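Local coordinates for protein vaginolysin (Gardnerella vaginalis, PDB 5IMY) that probably binds cholesterol in host membranes and lyses cells as a secreted toxin of the cholesterol-dependent cytolysin family, at residues Y28-Q33 against D227-F232; R88-A93 against S140-A145; M102-S107 against I348-S353; G127-V132 against A155-S160; P253-N258 against K356-A361. All coordinates share one frame; numbering follows the deposited sequence.

Interaction 1: Y28-Q33 against D227-F232; sequences YLWDLQ and DSPADF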
# COMPACT_ATOMS: atom_id res chain seq x y z
N TYR A 28 -33.66 0.52 47.26
CA TYR A 28 -34.11 0.82 45.90
C TYR A 28 -32.95 1.28 45.03
O TYR A 28 -32.82 0.85 43.87
CB TYR A 28 -35.22 1.86 45.92
CG TYR A 28 -35.66 2.31 44.55
CD1 TYR A 28 -36.38 1.46 43.72
CD2 TYR A 28 -35.36 3.58 44.08
CE1 TYR A 28 -36.78 1.86 42.46
CE2 TYR A 28 -35.76 4.00 42.82
CZ TYR A 28 -36.47 3.13 42.02
OH TYR A 28 -36.88 3.53 40.77
N LEU A 29 -32.09 2.16 45.55
CA LEU A 29 -30.97 2.66 44.77
C LEU A 29 -29.89 1.59 44.59
O LEU A 29 -29.21 1.57 43.56
CB LEU A 29 -30.38 3.91 45.43
CG LEU A 29 -31.35 5.07 45.66
CD1 LEU A 29 -30.61 6.26 46.26
CD2 LEU A 29 -32.06 5.47 44.38
N TRP A 30 -29.72 0.71 45.58
CA TRP A 30 -28.73 -0.35 45.46
C TRP A 30 -29.17 -1.44 44.50
O TRP A 30 -28.34 -2.04 43.81
CB TRP A 30 -28.44 -0.96 46.83
CG TRP A 30 -27.48 -0.19 47.68
CD1 TRP A 30 -26.44 0.58 47.25
CD2 TRP A 30 -27.47 -0.11 49.11
NE1 TRP A 30 -25.78 1.13 48.33
CE2 TRP A 30 -26.40 0.72 49.48
CE3 TRP A 30 -28.27 -0.67 50.12
CZ2 TRP A 30 -26.10 1.01 50.81
CZ3 TRP A 30 -27.98 -0.38 51.43
CH2 TRP A 30 -26.90 0.45 51.77
N ASP A 31 -30.47 -1.72 44.43
CA ASP A 31 -31.00 -2.82 43.64
C ASP A 31 -31.37 -2.42 42.22
O ASP A 31 -31.98 -3.22 41.51
CB ASP A 31 -32.21 -3.43 44.35
CG ASP A 31 -31.88 -3.98 45.72
OD1 ASP A 31 -30.67 -4.09 46.04
OD2 ASP A 31 -32.82 -4.30 46.48
N LEU A 32 -31.03 -1.21 41.80
CA LEU A 32 -31.19 -0.85 40.39
C LEU A 32 -30.32 -1.74 39.53
O LEU A 32 -29.15 -2.00 39.84
CB LEU A 32 -30.82 0.62 40.17
CG LEU A 32 -31.70 1.68 40.84
CD1 LEU A 32 -31.00 3.02 40.81
CD2 LEU A 32 -33.06 1.77 40.15
N GLN A 33 -30.89 -2.23 38.43
CA GLN A 33 -30.21 -3.15 37.53
C GLN A 33 -30.09 -2.51 36.15
O GLN A 33 -31.08 -2.41 35.42
CB GLN A 33 -30.97 -4.48 37.43
CG GLN A 33 -30.53 -5.52 38.44
CD GLN A 33 -31.43 -6.74 38.43
OE1 GLN A 33 -32.65 -6.63 38.60
NE2 GLN A 33 -30.84 -7.91 38.21
N ASP A 227 -21.21 8.17 52.14
CA ASP A 227 -21.46 7.16 53.16
C ASP A 227 -22.55 6.19 52.73
O ASP A 227 -22.32 4.98 52.65
CB ASP A 227 -21.82 7.81 54.50
CG ASP A 227 -21.92 6.82 55.64
OD1 ASP A 227 -21.35 5.71 55.51
OD2 ASP A 227 -22.56 7.14 56.66
N SER A 228 -23.75 6.71 52.47
CA SER A 228 -24.88 5.90 52.03
C SER A 228 -25.59 6.60 50.88
O SER A 228 -25.75 7.83 50.90
CB SER A 228 -25.86 5.67 53.19
OG SER A 228 -27.19 5.53 52.72
N PRO A 229 -26.03 5.85 49.85
CA PRO A 229 -26.73 6.50 48.74
C PRO A 229 -28.04 7.15 49.15
O PRO A 229 -28.41 8.19 48.59
CB PRO A 229 -26.96 5.36 47.74
CG PRO A 229 -26.86 4.12 48.54
CD PRO A 229 -25.87 4.40 49.62
N ALA A 230 -28.76 6.56 50.10
CA ALA A 230 -29.81 7.32 50.77
C ALA A 230 -29.18 8.52 51.45
O ALA A 230 -28.04 8.47 51.91
CB ALA A 230 -30.56 6.45 51.78
N ASP A 231 -29.93 9.61 51.51
CA ASP A 231 -29.32 10.91 51.73
C ASP A 231 -28.51 11.24 50.47
O ASP A 231 -28.22 10.36 49.67
CB ASP A 231 -28.46 10.95 52.99
CG ASP A 231 -26.97 10.97 52.69
OD1 ASP A 231 -26.48 12.01 52.18
OD2 ASP A 231 -26.28 9.97 52.97
N PHE A 232 -28.08 12.49 50.35
CA PHE A 232 -28.20 13.25 49.11
C PHE A 232 -29.56 13.90 49.20
O PHE A 232 -29.72 15.09 48.91
CB PHE A 232 -28.12 12.41 47.82
CG PHE A 232 -26.74 12.25 47.25
CD1 PHE A 232 -26.02 13.35 46.82
CD2 PHE A 232 -26.19 10.99 47.09
CE1 PHE A 232 -24.75 13.20 46.26
CE2 PHE A 232 -24.93 10.83 46.54
CZ PHE A 232 -24.21 11.93 46.12

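Interaction 2: R88-A93 against S140-A145; sequences RVYPGA and SSVTSA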
# COMPACT_ATOMS: atom_id res chain seq x y z
N ARG A 88 -26.63 23.78 35.03
CA ARG A 88 -26.97 22.54 35.71
C ARG A 88 -25.75 21.71 36.08
O ARG A 88 -25.90 20.55 36.47
CB ARG A 88 -27.91 21.70 34.83
CG ARG A 88 -29.13 22.47 34.36
CD ARG A 88 -29.21 22.56 32.84
NE ARG A 88 -30.51 22.10 32.37
CZ ARG A 88 -31.09 22.49 31.24
NH1 ARG A 88 -30.51 23.38 30.45
NH2 ARG A 88 -32.28 21.99 30.91
N VAL A 89 -24.55 22.27 35.96
CA VAL A 89 -23.32 21.55 36.27
C VAL A 89 -22.71 22.20 37.50
O VAL A 89 -22.21 23.33 37.44
CB VAL A 89 -22.34 21.56 35.09
CG1 VAL A 89 -21.01 20.91 35.48
CG2 VAL A 89 -22.95 20.84 33.90
N TYR A 90 -22.75 21.49 38.62
CA TYR A 90 -22.08 21.93 39.83
C TYR A 90 -21.75 20.70 40.66
O TYR A 90 -22.44 19.68 40.55
CB TYR A 90 -22.94 22.91 40.65
CG TYR A 90 -24.37 22.47 40.89
CD1 TYR A 90 -24.72 21.78 42.04
CD2 TYR A 90 -25.37 22.77 39.98
CE1 TYR A 90 -26.03 21.38 42.27
CE2 TYR A 90 -26.68 22.38 40.20
CZ TYR A 90 -27.00 21.69 41.34
OH TYR A 90 -28.30 21.31 41.56
N PRO A 91 -20.69 20.76 41.47
CA PRO A 91 -20.42 19.64 42.39
C PRO A 91 -21.65 19.31 43.23
O PRO A 91 -22.18 20.18 43.92
CB PRO A 91 -19.27 20.17 43.25
CG PRO A 91 -18.61 21.21 42.41
CD PRO A 91 -19.69 21.83 41.58
N GLY A 92 -22.11 18.06 43.17
CA GLY A 92 -23.25 17.62 43.95
C GLY A 92 -24.57 17.59 43.21
O GLY A 92 -25.58 17.21 43.82
N ALA A 93 -24.60 17.96 41.94
CA ALA A 93 -25.84 17.93 41.18
C ALA A 93 -26.22 16.50 40.82
O ALA A 93 -25.36 15.64 40.63
CB ALA A 93 -25.72 18.77 39.91
N SER A 140 -26.46 28.13 42.53
CA SER A 140 -25.95 29.36 43.13
C SER A 140 -25.35 29.11 44.51
O SER A 140 -24.39 29.79 44.89
CB SER A 140 -27.07 30.40 43.23
OG SER A 140 -28.07 29.98 44.14
N SER A 141 -25.89 28.16 45.26
CA SER A 141 -25.37 27.87 46.59
C SER A 141 -24.02 27.18 46.51
O SER A 141 -23.14 27.41 47.35
CB SER A 141 -26.36 27.02 47.38
OG SER A 141 -25.85 26.69 48.65
N VAL A 142 -23.83 26.31 45.52
CA VAL A 142 -22.55 25.63 45.35
C VAL A 142 -21.53 26.57 44.72
O VAL A 142 -20.36 26.58 45.11
CB VAL A 142 -22.74 24.35 44.52
CG1 VAL A 142 -21.40 23.76 44.10
CG2 VAL A 142 -23.55 23.33 45.32
N THR A 143 -21.95 27.38 43.74
CA THR A 143 -21.03 28.33 43.12
C THR A 143 -20.51 29.32 44.15
O THR A 143 -19.30 29.56 44.24
CB THR A 143 -21.72 29.06 41.97
OG1 THR A 143 -22.06 28.13 40.94
CG2 THR A 143 -20.80 30.14 41.38
N SER A 144 -21.41 29.90 44.94
CA SER A 144 -20.99 30.82 45.99
C SER A 144 -20.06 30.13 46.98
O SER A 144 -19.06 30.72 47.43
CB SER A 144 -22.21 31.40 46.70
OG SER A 144 -21.93 31.65 48.07
N ALA A 145 -20.35 28.88 47.33
CA ALA A 145 -19.47 28.14 48.23
C ALA A 145 -18.09 27.96 47.62
O ALA A 145 -17.07 28.14 48.30
CB ALA A 145 -20.09 26.78 48.56

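Interaction 3: M102-S107 against I348-S353; sequences MDNMPS and IAYTTS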
# COMPACT_ATOMS: atom_id res chain seq x y z
N MET A 102 -26.08 12.39 27.71
CA MET A 102 -25.28 11.98 26.57
C MET A 102 -25.09 13.11 25.57
O MET A 102 -24.08 13.15 24.86
CB MET A 102 -25.92 10.77 25.89
CG MET A 102 -25.83 9.49 26.72
SD MET A 102 -26.28 8.00 25.81
CE MET A 102 -28.06 8.18 25.71
N ASP A 103 -26.05 14.03 25.51
CA ASP A 103 -25.94 15.21 24.65
C ASP A 103 -25.24 16.37 25.34
O ASP A 103 -25.11 17.44 24.73
CB ASP A 103 -27.32 15.64 24.17
CG ASP A 103 -27.97 14.63 23.25
OD1 ASP A 103 -27.25 13.74 22.74
OD2 ASP A 103 -29.19 14.72 23.02
N ASN A 104 -24.79 16.19 26.58
CA ASN A 104 -24.10 17.23 27.35
C ASN A 104 -25.04 18.36 27.74
O ASN A 104 -24.61 19.50 27.93
CB ASN A 104 -22.89 17.78 26.58
CG ASN A 104 -21.74 18.14 27.50
OD1 ASN A 104 -21.62 17.62 28.60
ND2 ASN A 104 -20.88 19.04 27.04
N MET A 105 -26.33 18.07 27.87
CA MET A 105 -27.33 19.02 28.36
C MET A 105 -28.12 18.37 29.48
O MET A 105 -29.35 18.24 29.41
CB MET A 105 -28.25 19.47 27.23
CG MET A 105 -27.61 20.47 26.28
SD MET A 105 -27.06 21.98 27.10
CE MET A 105 -28.58 22.54 27.86
N PRO A 106 -27.45 17.95 30.55
CA PRO A 106 -28.14 17.19 31.60
C PRO A 106 -29.22 18.02 32.27
O PRO A 106 -29.10 19.23 32.43
CB PRO A 106 -27.02 16.83 32.58
CG PRO A 106 -26.00 17.90 32.38
CD PRO A 106 -26.06 18.27 30.93
N SER A 107 -30.30 17.34 32.66
CA SER A 107 -31.38 17.94 33.42
C SER A 107 -31.32 17.45 34.86
O SER A 107 -31.04 16.28 35.12
CB SER A 107 -32.74 17.59 32.81
OG SER A 107 -32.96 16.19 32.79
N ILE A 348 -14.48 23.98 33.52
CA ILE A 348 -14.15 23.58 32.15
C ILE A 348 -14.59 22.15 31.90
O ILE A 348 -14.88 21.77 30.76
CB ILE A 348 -12.64 23.74 31.87
CG1 ILE A 348 -11.82 23.03 32.95
CG2 ILE A 348 -12.27 25.22 31.79
CD1 ILE A 348 -10.32 23.00 32.66
N ALA A 349 -14.65 21.34 32.96
CA ALA A 349 -15.02 19.94 32.82
C ALA A 349 -15.70 19.46 34.09
O ALA A 349 -15.51 20.03 35.17
CB ALA A 349 -13.80 19.07 32.50
N TYR A 350 -16.49 18.40 33.96
CA TYR A 350 -17.14 17.79 35.10
C TYR A 350 -17.20 16.28 34.90
O TYR A 350 -17.22 15.78 33.77
CB TYR A 350 -18.56 18.34 35.33
CG TYR A 350 -19.57 17.99 34.26
CD1 TYR A 350 -20.52 17.00 34.47
CD2 TYR A 350 -19.60 18.67 33.04
CE1 TYR A 350 -21.46 16.68 33.50
CE2 TYR A 350 -20.53 18.35 32.07
CZ TYR A 350 -21.46 17.36 32.30
OH TYR A 350 -22.38 17.05 31.34
N THR A 351 -17.21 15.56 36.02
CA THR A 351 -17.29 14.11 36.04
C THR A 351 -18.52 13.68 36.82
O THR A 351 -18.86 14.30 37.84
CB THR A 351 -16.04 13.50 36.67
OG1 THR A 351 -14.87 13.95 35.97
CG2 THR A 351 -16.09 11.97 36.64
N THR A 352 -19.20 12.64 36.34
CA THR A 352 -20.35 12.08 37.02
C THR A 352 -20.03 10.68 37.53
O THR A 352 -19.26 9.94 36.91
CB THR A 352 -21.58 12.02 36.11
OG1 THR A 352 -21.36 11.05 35.07
CG2 THR A 352 -21.87 13.38 35.49
N SER A 353 -20.62 10.34 38.67
CA SER A 353 -20.49 9.02 39.26
C SER A 353 -21.87 8.48 39.58
O SER A 353 -22.79 9.24 39.90
CB SER A 353 -19.63 9.05 40.53
OG SER A 353 -18.32 9.52 40.25

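Interaction 4: G127-V132 against A155-S160; sequences GGESAV and AQYGAS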
# COMPACT_ATOMS: atom_id res chain seq x y z
N GLY A 127 -6.01 20.10 57.34
CA GLY A 127 -7.15 19.21 57.41
C GLY A 127 -8.40 19.95 57.82
O GLY A 127 -8.40 20.68 58.81
N GLY A 128 -9.48 19.77 57.05
CA GLY A 128 -10.72 20.47 57.31
C GLY A 128 -10.79 21.88 56.77
O GLY A 128 -11.89 22.43 56.65
N GLU A 129 -9.65 22.49 56.44
CA GLU A 129 -9.64 23.86 55.93
C GLU A 129 -10.10 23.92 54.48
O GLU A 129 -10.76 24.89 54.08
CB GLU A 129 -8.25 24.47 56.07
CG GLU A 129 -8.18 25.68 56.99
CD GLU A 129 -6.88 26.44 56.85
OE1 GLU A 129 -5.98 25.97 56.12
OE2 GLU A 129 -6.74 27.52 57.47
N SER A 130 -9.75 22.92 53.68
CA SER A 130 -10.01 22.94 52.25
C SER A 130 -11.43 22.49 51.89
O SER A 130 -11.74 22.38 50.70
CB SER A 130 -9.01 22.05 51.51
OG SER A 130 -9.34 20.68 51.65
N ALA A 131 -12.28 22.23 52.88
CA ALA A 131 -13.64 21.77 52.63
C ALA A 131 -14.64 22.76 53.19
O ALA A 131 -14.35 23.54 54.10
CB ALA A 131 -13.87 20.39 53.25
N VAL A 132 -15.85 22.72 52.63
CA VAL A 132 -16.96 23.55 53.09
C VAL A 132 -18.24 22.76 52.89
O VAL A 132 -18.39 22.02 51.91
CB VAL A 132 -17.03 24.90 52.35
CG1 VAL A 132 -17.01 24.68 50.84
CG2 VAL A 132 -18.27 25.68 52.76
N ALA A 155 -6.28 34.56 49.69
CA ALA A 155 -5.89 35.52 50.72
C ALA A 155 -4.86 34.93 51.67
O ALA A 155 -3.95 35.64 52.11
CB ALA A 155 -7.12 35.98 51.50
N GLN A 156 -4.97 33.64 52.00
CA GLN A 156 -4.06 33.01 52.94
C GLN A 156 -2.81 32.44 52.27
O GLN A 156 -1.75 32.42 52.90
CB GLN A 156 -4.77 31.88 53.69
CG GLN A 156 -5.83 32.35 54.68
CD GLN A 156 -6.34 31.22 55.55
OE1 GLN A 156 -5.67 30.20 55.72
NE2 GLN A 156 -7.54 31.39 56.11
N TYR A 157 -2.92 31.97 51.03
CA TYR A 157 -1.81 31.30 50.37
C TYR A 157 -1.56 31.78 48.95
O TYR A 157 -0.63 31.28 48.31
CB TYR A 157 -2.07 29.78 50.34
CG TYR A 157 -2.41 29.20 51.69
CD1 TYR A 157 -1.42 28.87 52.60
CD2 TYR A 157 -3.73 28.97 52.05
CE1 TYR A 157 -1.73 28.34 53.84
CE2 TYR A 157 -4.06 28.43 53.28
CZ TYR A 157 -3.05 28.12 54.17
OH TYR A 157 -3.37 27.59 55.40
N GLY A 158 -2.34 32.73 48.44
CA GLY A 158 -2.09 33.29 47.13
C GLY A 158 -0.68 33.83 47.00
O GLY A 158 0.07 33.43 46.10
N ALA A 159 -0.31 34.74 47.90
CA ALA A 159 1.06 35.25 47.93
C ALA A 159 2.05 34.10 47.97
O ALA A 159 3.11 34.15 47.32
CB ALA A 159 1.25 36.16 49.14
N SER A 160 1.74 33.05 48.73
CA SER A 160 2.64 31.92 48.87
C SER A 160 2.64 31.06 47.61
O SER A 160 3.45 31.28 46.71
CB SER A 160 2.25 31.09 50.11
OG SER A 160 1.74 31.91 51.14

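Interaction 5: P253-N258 against K356-A361; sequences PVYVSN and KDNEVA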
# COMPACT_ATOMS: atom_id res chain seq x y z
N PRO A 253 -29.65 7.10 38.57
CA PRO A 253 -29.13 8.39 39.03
C PRO A 253 -27.61 8.45 39.07
O PRO A 253 -26.92 7.47 39.35
CB PRO A 253 -29.71 8.50 40.44
CG PRO A 253 -29.84 7.09 40.90
CD PRO A 253 -30.14 6.27 39.68
N VAL A 254 -27.10 9.64 38.77
CA VAL A 254 -25.68 9.95 38.87
C VAL A 254 -25.53 11.29 39.57
O VAL A 254 -26.47 12.08 39.65
CB VAL A 254 -24.98 9.99 37.49
CG1 VAL A 254 -25.20 8.69 36.74
CG2 VAL A 254 -25.49 11.16 36.66
N TYR A 255 -24.32 11.54 40.08
CA TYR A 255 -24.02 12.82 40.70
C TYR A 255 -22.66 13.31 40.24
O TYR A 255 -21.74 12.52 40.00
CB TYR A 255 -24.05 12.74 42.24
CG TYR A 255 -22.98 11.87 42.86
CD1 TYR A 255 -21.80 12.42 43.36
CD2 TYR A 255 -23.15 10.49 42.97
CE1 TYR A 255 -20.83 11.63 43.94
CE2 TYR A 255 -22.18 9.70 43.54
CZ TYR A 255 -21.02 10.27 44.03
OH TYR A 255 -20.06 9.47 44.60
N VAL A 256 -22.55 14.63 40.10
CA VAL A 256 -21.30 15.27 39.71
C VAL A 256 -20.30 15.11 40.85
O VAL A 256 -20.34 15.85 41.83
CB VAL A 256 -21.52 16.75 39.37
CG1 VAL A 256 -20.22 17.40 38.90
CG2 VAL A 256 -22.61 16.89 38.31
N SER A 257 -19.39 14.14 40.71
CA SER A 257 -18.44 13.87 41.79
C SER A 257 -17.36 14.95 41.88
O SER A 257 -16.86 15.22 42.97
CB SER A 257 -17.80 12.49 41.60
OG SER A 257 -17.91 12.05 40.26
N ASN A 258 -17.01 15.57 40.76
CA ASN A 258 -16.04 16.66 40.80
C ASN A 258 -16.19 17.51 39.54
O ASN A 258 -16.68 17.06 38.51
CB ASN A 258 -14.61 16.15 40.93
CG ASN A 258 -14.04 15.63 39.62
OD1 ASN A 258 -13.67 16.40 38.74
ND2 ASN A 258 -13.96 14.31 39.50
N LYS A 356 -25.54 4.51 42.79
CA LYS A 356 -25.65 3.16 43.34
C LYS A 356 -24.36 2.73 44.02
O LYS A 356 -24.37 2.23 45.15
CB LYS A 356 -26.03 2.18 42.23
CG LYS A 356 -26.24 0.75 42.72
CD LYS A 356 -25.61 -0.29 41.79
CE LYS A 356 -26.55 -0.72 40.68
NZ LYS A 356 -26.64 -2.21 40.61
N ASP A 357 -23.22 2.90 43.34
CA ASP A 357 -21.95 2.39 43.83
C ASP A 357 -20.82 3.42 43.79
O ASP A 357 -19.66 3.06 44.02
CB ASP A 357 -21.53 1.15 43.03
CG ASP A 357 -21.51 1.40 41.54
OD1 ASP A 357 -21.51 2.58 41.13
OD2 ASP A 357 -21.50 0.41 40.77
N ASN A 358 -21.13 4.69 43.50
CA ASN A 358 -20.14 5.76 43.48
C ASN A 358 -19.05 5.52 42.44
O ASN A 358 -17.98 6.14 42.50
CB ASN A 358 -19.50 5.94 44.87
CG ASN A 358 -20.53 6.25 45.94
OD1 ASN A 358 -21.10 7.34 45.97
ND2 ASN A 358 -20.77 5.29 46.82
N GLU A 359 -19.30 4.64 41.47
CA GLU A 359 -18.34 4.40 40.40
C GLU A 359 -18.42 5.49 39.35
O GLU A 359 -19.51 5.89 38.93
CB GLU A 359 -18.59 3.03 39.76
CG GLU A 359 -17.73 1.91 40.33
CD GLU A 359 -18.21 0.54 39.90
OE1 GLU A 359 -18.95 0.45 38.90
OE2 GLU A 359 -17.86 -0.45 40.58
N VAL A 360 -17.26 5.98 38.92
CA VAL A 360 -17.21 6.96 37.85
C VAL A 360 -17.90 6.38 36.61
O VAL A 360 -17.68 5.22 36.24
CB VAL A 360 -15.76 7.36 37.55
CG1 VAL A 360 -15.70 8.34 36.38
CG2 VAL A 360 -15.11 7.96 38.79
N ALA A 361 -18.74 7.19 35.98
CA ALA A 361 -19.48 6.78 34.80
C ALA A 361 -18.78 7.28 33.54
O ALA A 361 -18.25 8.40 33.51
CB ALA A 361 -20.91 7.31 34.84
O HOH W 1 -27.06 4.65 40.13

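Interaction 1: Y28-Q33 against D227-F232
Leu29, in the final turn of helix 22-30, and Pro229, in an irregular loop, are the nearest residues along the two backbones, their CA atoms 7.0 Å apart, and no hydrogen bond joins the segments. Side chains therefore make the contact, with Pro229 as its centre. The Leu29 side chain leaves the helix toward the loop, and its CD1 lies 4.0 Å from Pro229 CB and 3.7 Å from the carbonyl O of Pro229. Trp30 meets another part of the same proline. The CG of Trp30 sits beside the backbone N and anti to the carbonyl carbon (chi1 -81°), which swings the indole back toward the loop. Pro229 CG then stands 3.0 Å above the indole plane, displaced toward the rim, and lies 3.2 Å from Trp30 NE1; Pro229 CD reaches Trp30 CZ2 at 3.6 Å. The two side chains cross at about a right angle. Leu29 and Pro229 are buried, whereas Trp30 is exposed, at the margin of the contact. Farther along the loop, Ala230 N bonds to Asn26 OD1, one turn back on helix 22-30. Leu29 also touches Leu242 of helix 240-243, and Pro229 touches Val355, just past strand 347-354.

Interaction 2: R88-A93 against S140-A145
Val142 packs its two methyls against Tyr90 and Pro91. CG1, anti to the backbone N (chi1 169°), lies 3.6 Å from Pro91 CD, while CG2 comes within 3.8 Å of Tyr90 CD1. Val142 CG1 and CG2 each also stand 3.7 Å from Pro91 O. The valine and tyrosine side chains cross at about a right angle; CG2 meets the ring at CD1, far from the hydroxyl. All three residues are buried, and the interface is apolar packing, with no hydrogen bond across it. Tyr90 to Ala93 form a type II beta turn, closed by a bond from Ala93 N to Tyr90 O of 3.1 Å. Gly92 holds the third turn position with a positive phi of 99°, and the turn brings Ala93 CB 3.4 Å above the centre of the Tyr90 ring. On the other side, Val142 belongs to the first turns of helix 139-158, where Ser144 N bonds to Ser140 O at 3.0 Å. Farther out, Gly92 and Ala93 pair by backbone bonds with Val256 of strand 253-261, and Pro91 rests on Val221 and Val223 of strand 208-223. Lys139, just ahead of the helical segment, bonds through NZ to the carbonyl O of Val89.

Interaction 3: M102-S107 against I348-S353
The side-chain amide of Asn104 is gripped at both ends: its OD1 accepts a hydrogen bond of 2.9 Å from the hydroxyl OH of Tyr350, and its ND2 donates to the carbonyl O of Ser80, with a weak second bond to Asp187 OD2. The phenol oxygen lies at a C=O...donor angle of 155°, tilted 23° from the carbonyl plane. Amide and ring are almost coplanar; the two side chains run antiparallel alongside each other, and OD1 sits at the ring edge, 3.7 Å from Tyr350 CE2. Pro106 adds an apolar neighbour to the same hydroxyl, its CG and CD each 3.9 Å from Tyr350 OH. The two side chains of the bond together span the 10.4 Å between the CA atoms of Asn104 and Tyr350, the phenol covering most of it from strand 347-354. Tyr350 CG lies between the backbone N and the carbonyl carbon (chi1 68°), which directs the phenol toward the loop. Asn104 for its part ends helix 99-102 in a Schellman motif, with positive phi. Leu101 of that helix and Leu79 of strand 79-80 also touch the Tyr350 ring. Because the asparagine is buried, bonding at both ends of its amide meets the polar needs of the group and should fix which end is oxygen and which nitrogen, while the phenol is settled as the donor.

Interaction 4: G127-V132 against A155-S160
Glu129 and Tyr157 form the one settled hydrogen bond of this contact, the phenol OH donating to carboxylate OE1 over 3.2 Å. OE1 takes the proton on its syn lone pair, the side of its other oxygen, and it lies at the edge of the ring, near the ring plane; carboxylate and ring planes stand 80° apart. This oxygen has a stronger partner in the backbone N of His126, in the loop just before the segment, so the tyrosine adds to a bond that already holds the carboxylate. The glutamate chain is extended beyond CG, which carries the acid into the gap of 11.1 Å between the CA atoms of Glu129 and Gln156. The fold behind this is a beta hairpin: Ser130 and Val132 pair by backbone bonds with Val120 and Leu118 of strand 116-120, and the connection between its strands faces the far end of helix 139-158. That helix widens into a pi-type turn at 155-158, from which Gln156 and Tyr157 both point toward the glutamate. Gln156, also extended, faces OE2 from the opposite direction, its amide plane turned 55° from the carboxylate. The Tyr157 ring meets that of Trp153 one turn back, and Lys152 NZ on the same helix bonds to the carbonyl O of Glu129 at the protein surface.

Interaction 5: P253-N258 against K356-A361
Tyr255 and Asn358 hold the close side of this contact with one short hydrogen bond, 2.7 Å from the phenol OH to the amide OD1. The donor meets OD1 at a C=O...donor angle of 120°, a little off the carbonyl plane. Ring and amide planes are turned 75° apart, and OD1 also lies 3.5 Å from Tyr255 CZ. The tyrosine is buried: its ring meets that of Phe232 and touches Leu94 of strand 94-96. Its CG lies between the backbone N and the carbonyl carbon (chi1 66°), and the hydroxyl consequently rises from the sheet to the loop. That loop, 356-361, follows strand 347-354, the antiparallel neighbour of strand 253-261, and turns back beside the latter on its way to strand 363-389. Its bend contains an Asx turn, in which Asp357 OD1 accepts from Glu359 N over 3.0 Å; Asn358, within the turn, has positive phi. Toward solvent the fit is looser. Asn358, Glu359 and Val360 are exposed, Asn358 resting on Pro226 of another loop and Val360 on Ser77. Where Pro253 and Lys356 face each other their backbones do not bond directly; a water bridges them, donating to Pro253 O at 2.9 Å and accepting from Lys356 N at 3.1 Å. Beyond it, the Lys356 side chain leads away from the strand, its NZ bonding to Leu32 O.

How the interactions relate
Interaction 5 is the common neighbour, touching interaction 1 through Lys356 and Tyr255, and interactions 2 and 3 through strand 253-261, with centres about 11, 16 and 11 Å away. Segment 348-353 of interaction 3 lies on the adjacent strand of the same sheet, where Ser353 O and Tyr255 N approach to 2.8 Å. Interactions 2 and 3 meet as well, Val89 CG1 packing 3.5 Å from Tyr350 CG. Interaction 4 stands apart from all but interaction 2, about 33 Å from interaction 1 between centres; it shares helix 139-158 with interaction 2, whose centre is about 19 Å off. Along the chain, interactions 2 and 4 are nested within the loop closed by interaction 1, whereas interaction 3 crosses it.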